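Local coordinates for protein nucleoside permease NupG (Escherichia coli K-12, PDB 7DLA) that carries purine and pyrimidine nucleosides across the inner membrane as a proton symporter of the major facilitator superfamily, at residues S287-F298 / L310-A321. The protein carries 1 engineered substitution. Sequence-based numbering, arbitrary orientation.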
loop_
_atom_site.group_PDB
_atom_site.type_symbol
_atom_site.label_atom_id
_atom_site.label_comp_id
_atom_site.label_asym_id
_atom_site.label_seq_id
_atom_site.Cartn_x
_atom_site.Cartn_y
_atom_site.Cartn_z
ATOM N N SER A 287 10.558 13.149 -4.451
ATOM C CA SER A 287 9.970 12.169 -3.549
ATOM C C SER A 287 10.780 12.056 -2.262
ATOM O O SER A 287 10.238 12.128 -1.149
ATOM C CB SER A 287 9.869 10.816 -4.249
ATOM O OG SER A 287 10.035 9.758 -3.329
ATOM N N ILE A 288 12.085 11.866 -2.394
ATOM C CA ILE A 288 12.905 11.636 -1.211
ATOM C C ILE A 288 12.896 12.848 -0.281
ATOM O O ILE A 288 12.890 12.711 0.944
ATOM C CB ILE A 288 14.325 11.258 -1.643
ATOM C CG1 ILE A 288 14.408 9.763 -1.883
ATOM C CG2 ILE A 288 15.314 11.665 -0.600
ATOM C CD1 ILE A 288 15.635 9.394 -2.618
ATOM N N VAL A 289 12.914 14.050 -0.839
ATOM C CA VAL A 289 12.856 15.238 0.006
ATOM C C VAL A 289 11.477 15.365 0.645
ATOM O O VAL A 289 11.346 15.731 1.829
ATOM C CB VAL A 289 13.241 16.483 -0.821
ATOM C CG1 VAL A 289 12.838 17.784 -0.120
ATOM C CG2 VAL A 289 14.722 16.458 -1.080
ATOM N N ALA A 290 10.426 15.039 -0.114
ATOM C CA ALA A 290 9.076 15.142 0.423
ATOM C C ALA A 290 8.883 14.239 1.643
ATOM O O ALA A 290 8.165 14.606 2.575
ATOM C CB ALA A 290 8.058 14.819 -0.673
ATOM N N TRP A 291 9.509 13.054 1.653
ATOM C CA TRP A 291 9.388 12.197 2.835
ATOM C C TRP A 291 9.950 12.872 4.082
ATOM O O TRP A 291 9.386 12.742 5.184
ATOM C CB TRP A 291 10.068 10.846 2.618
ATOM C CG TRP A 291 9.230 9.876 1.860
ATOM C CD1 TRP A 291 9.436 9.407 0.594
ATOM C CD2 TRP A 291 7.996 9.288 2.311
ATOM N NE1 TRP A 291 8.419 8.531 0.244
ATOM C CE2 TRP A 291 7.526 8.449 1.280
ATOM C CE3 TRP A 291 7.249 9.384 3.496
ATOM C CZ2 TRP A 291 6.342 7.715 1.393
ATOM C CZ3 TRP A 291 6.064 8.649 3.609
ATOM C CH2 TRP A 291 5.625 7.827 2.564
ATOM N N ILE A 292 11.076 13.572 3.936
ATOM C CA ILE A 292 11.617 14.352 5.047
ATOM C C ILE A 292 10.542 15.276 5.579
ATOM O O ILE A 292 10.193 15.238 6.769
ATOM C CB ILE A 292 12.840 15.172 4.602
ATOM C CG1 ILE A 292 13.933 14.276 4.031
ATOM C CG2 ILE A 292 13.358 16.022 5.776
ATOM C CD1 ILE A 292 15.100 15.056 3.491
ATOM N N LEU A 293 10.028 16.133 4.683
ATOM C CA LEU A 293 9.009 17.105 5.080
ATOM C C LEU A 293 7.813 16.438 5.753
ATOM O O LEU A 293 7.284 16.939 6.755
ATOM C CB LEU A 293 8.535 17.878 3.872
ATOM C CG LEU A 293 9.244 19.137 3.456
ATOM C CD1 LEU A 293 9.021 19.251 1.971
ATOM C CD2 LEU A 293 8.594 20.302 4.160
ATOM N N ARG A 294 7.371 15.308 5.208
ATOM C CA ARG A 294 6.232 14.587 5.755
ATOM C C ARG A 294 6.488 14.231 7.217
ATOM O O ARG A 294 5.760 14.681 8.120
ATOM C CB ARG A 294 5.995 13.338 4.895
ATOM C CG ARG A 294 4.606 12.695 4.862
ATOM C CD ARG A 294 4.193 12.052 6.176
ATOM N NE ARG A 294 2.995 11.217 6.030
ATOM C CZ ARG A 294 1.739 11.634 5.914
ATOM N NH1 ARG A 294 1.445 12.932 5.928
ATOM N NH2 ARG A 294 0.777 10.726 5.779
ATOM N N PHE A 295 7.556 13.461 7.470
ATOM C CA PHE A 295 7.849 13.036 8.841
ATOM C C PHE A 295 8.154 14.230 9.752
ATOM O O PHE A 295 7.787 14.224 10.932
ATOM C CB PHE A 295 9.017 12.060 8.854
ATOM C CG PHE A 295 8.745 10.755 8.146
ATOM C CD1 PHE A 295 7.714 9.925 8.542
ATOM C CD2 PHE A 295 9.572 10.335 7.101
ATOM C CE1 PHE A 295 7.483 8.713 7.901
ATOM C CE2 PHE A 295 9.349 9.128 6.456
ATOM C CZ PHE A 295 8.292 8.318 6.860
ATOM N N ALA A 296 8.819 15.266 9.226
ATOM C CA ALA A 296 9.081 16.467 10.016
ATOM C C ALA A 296 7.786 17.147 10.450
ATOM O O ALA A 296 7.673 17.608 11.592
ATOM C CB ALA A 296 9.939 17.437 9.214
ATOM N N LEU A 297 6.799 17.215 9.552
ATOM C CA LEU A 297 5.539 17.870 9.885
ATOM C C LEU A 297 4.689 17.043 10.869
ATOM O O LEU A 297 3.945 17.610 11.689
ATOM C CB LEU A 297 4.784 18.173 8.590
ATOM C CG LEU A 297 5.302 19.351 7.771
ATOM C CD1 LEU A 297 4.536 19.457 6.510
ATOM C CD2 LEU A 297 5.167 20.656 8.519
ATOM N N PHE A 298 4.781 15.710 10.784
ATOM C CA PHE A 298 4.196 14.828 11.796
ATOM C C PHE A 298 4.829 15.037 13.165
ATOM O O PHE A 298 4.136 14.987 14.188
ATOM C CB PHE A 298 4.374 13.383 11.348
ATOM C CG PHE A 298 3.152 12.771 10.765
ATOM C CD1 PHE A 298 2.366 13.471 9.874
ATOM C CD2 PHE A 298 2.884 11.421 10.979
ATOM C CE1 PHE A 298 1.264 12.877 9.309
ATOM C CE2 PHE A 298 1.802 10.813 10.401
ATOM C CZ PHE A 298 0.989 11.538 9.567
ATOM N N LEU A 310 0.252 22.237 10.206
ATOM C CA LEU A 310 1.385 21.362 9.885
ATOM C C LEU A 310 0.943 19.937 9.553
ATOM O O LEU A 310 1.473 19.311 8.627
ATOM C CB LEU A 310 2.402 21.340 11.039
ATOM C CG LEU A 310 3.293 22.551 11.432
ATOM C CD1 LEU A 310 4.559 22.091 12.134
ATOM C CD2 LEU A 310 3.690 23.418 10.246
ATOM N N LEU A 311 -0.020 19.403 10.294
ATOM C CA LEU A 311 -0.462 18.036 10.037
ATOM C C LEU A 311 -1.092 17.896 8.651
ATOM O O LEU A 311 -0.814 16.930 7.926
ATOM C CB LEU A 311 -1.446 17.626 11.126
ATOM C CG LEU A 311 -0.854 17.193 12.454
ATOM C CD1 LEU A 311 -1.979 16.652 13.303
ATOM C CD2 LEU A 311 0.184 16.132 12.264
ATOM N N VAL A 312 -1.930 18.862 8.263
ATOM C CA VAL A 312 -2.589 18.828 6.955
ATOM C C VAL A 312 -1.570 19.006 5.832
ATOM O O VAL A 312 -1.644 18.342 4.785
ATOM C CB VAL A 312 -3.689 19.907 6.904
ATOM C CG1 VAL A 312 -4.033 20.280 5.465
ATOM C CG2 VAL A 312 -4.912 19.433 7.657
ATOM N N LEU A 313 -0.629 19.941 6.028
ATOM C CA LEU A 313 0.526 20.083 5.151
ATOM C C LEU A 313 1.219 18.758 4.921
ATOM O O LEU A 313 1.538 18.404 3.781
ATOM C CB LEU A 313 1.487 21.098 5.746
ATOM C CG LEU A 313 1.474 22.512 5.186
ATOM C CD1 LEU A 313 0.104 23.117 5.135
ATOM C CD2 LEU A 313 2.322 23.304 6.142
ATOM N N SER A 314 1.469 18.020 5.995
ATOM C CA SER A 314 2.070 16.703 5.845
ATOM C C SER A 314 1.232 15.808 4.949
ATOM O O SER A 314 1.761 15.162 4.041
ATOM C CB SER A 314 2.263 16.031 7.199
ATOM O OG SER A 314 2.814 14.737 7.010
ATOM N N MET A 315 -0.067 15.699 5.234
ATOM C CA MET A 315 -0.942 14.948 4.326
ATOM C C MET A 315 -0.705 15.257 2.856
ATOM O O MET A 315 -0.470 14.348 2.052
ATOM C CB MET A 315 -2.407 15.183 4.671
ATOM C CG MET A 315 -2.889 14.441 5.835
ATOM S SD MET A 315 -1.992 14.479 7.365
ATOM C CE MET A 315 -1.742 12.718 7.537
ATOM N N ILE A 316 -0.784 16.540 2.496
ATOM C CA ILE A 316 -0.572 16.949 1.104
ATOM C C ILE A 316 0.781 16.442 0.602
ATOM O O ILE A 316 0.890 15.852 -0.482
ATOM C CB ILE A 316 -0.650 18.480 0.978
ATOM C CG1 ILE A 316 -2.034 19.010 1.378
ATOM C CG2 ILE A 316 -0.277 18.882 -0.460
ATOM C CD1 ILE A 316 -3.105 18.457 0.559
ATOM N N VAL A 317 1.836 16.670 1.394
ATOM C CA VAL A 317 3.174 16.254 0.984
ATOM C C VAL A 317 3.244 14.753 0.770
ATOM O O VAL A 317 4.039 14.263 -0.055
ATOM C CB VAL A 317 4.238 16.728 1.994
ATOM C CG1 VAL A 317 5.589 16.673 1.358
ATOM C CG2 VAL A 317 4.015 18.162 2.336
ATOM N N TYR A 318 2.414 14.008 1.483
ATOM C CA TYR A 318 2.465 12.555 1.386
ATOM C C TYR A 318 2.224 12.075 -0.041
ATOM O O TYR A 318 2.774 11.052 -0.458
ATOM C CB TYR A 318 1.422 11.932 2.321
ATOM C CG TYR A 318 1.213 10.461 2.093
ATOM C CD1 TYR A 318 2.069 9.523 2.648
ATOM C CD2 TYR A 318 0.201 10.013 1.281
ATOM C CE1 TYR A 318 1.876 8.173 2.430
ATOM C CE2 TYR A 318 0.008 8.679 1.049
ATOM C CZ TYR A 318 0.838 7.763 1.621
ATOM O OH TYR A 318 0.604 6.431 1.367
ATOM N N GLY A 319 1.387 12.781 -0.794
ATOM C CA GLY A 319 0.949 12.235 -2.064
ATOM C C GLY A 319 2.063 12.228 -3.085
ATOM O O GLY A 319 2.341 11.208 -3.725
ATOM N N CYS A 320 2.699 13.377 -3.271
ATOM C CA CYS A 320 3.946 13.414 -4.012
ATOM C C CYS A 320 4.932 12.385 -3.465
ATOM O O CYS A 320 5.379 11.495 -4.192
ATOM C CB CYS A 320 4.508 14.830 -3.952
ATOM S SG CYS A 320 6.236 14.893 -4.143
ATOM N N ALA A 321 5.239 12.456 -2.161
ATOM C CA ALA A 321 6.219 11.539 -1.573
ATOM C C ALA A 321 5.988 10.080 -1.973
ATOM O O ALA A 321 6.936 9.371 -2.317
ATOM C CB ALA A 321 6.205 11.672 -0.053
#
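Arg-294 starts with CG trans to its main-chain nitrogen (chi1 -156°) and then bends at chi2, which swings its guanidinium onto helix 310-321, toward Ser-314, whose OG is likewise trans to N. Arg-294 NH1 donates to Ser-314 OG (2.5 Å), the oxygen lying 20° out of the guanidinium plane. Ser-314 OG in turn donates to Arg-294 O (3.1 Å), approaching from above the carbonyl plane, while that carbonyl also takes its helical bond from Phe-298 N. Tyr-318 CB sits 3.5 Å over one face of the Arg-294 guanidinium, and Phe-298 CE1 lies over the opposite face, toward its rim; Arg-294 NH2 is hydrogen-bonded to Thr-227 on helix 226-236 and to Ser-260 on helix 253-299. These segments belong to consecutive transmembrane helices of the major facilitator fold, packed nearly antiparallel at 157°. The axes of 287-298 and 310-321 approach to 8.2 Å. A leucine in place of Arg-294 would probably leave Ser-314 OG without its NH1 donor and deprive Thr-227 and Ser-260 of their shared partner. Further along, Ala-321 CB stands almost on the normal through the five-membered ring of Trp-291, 3.7 Å from its centroid, a CH-pi contact. At the other end, Leu-297 reaches across Leu-310 at about a right angle, with CD2 of Leu-297 3.6 Å from CD2 of Leu-310.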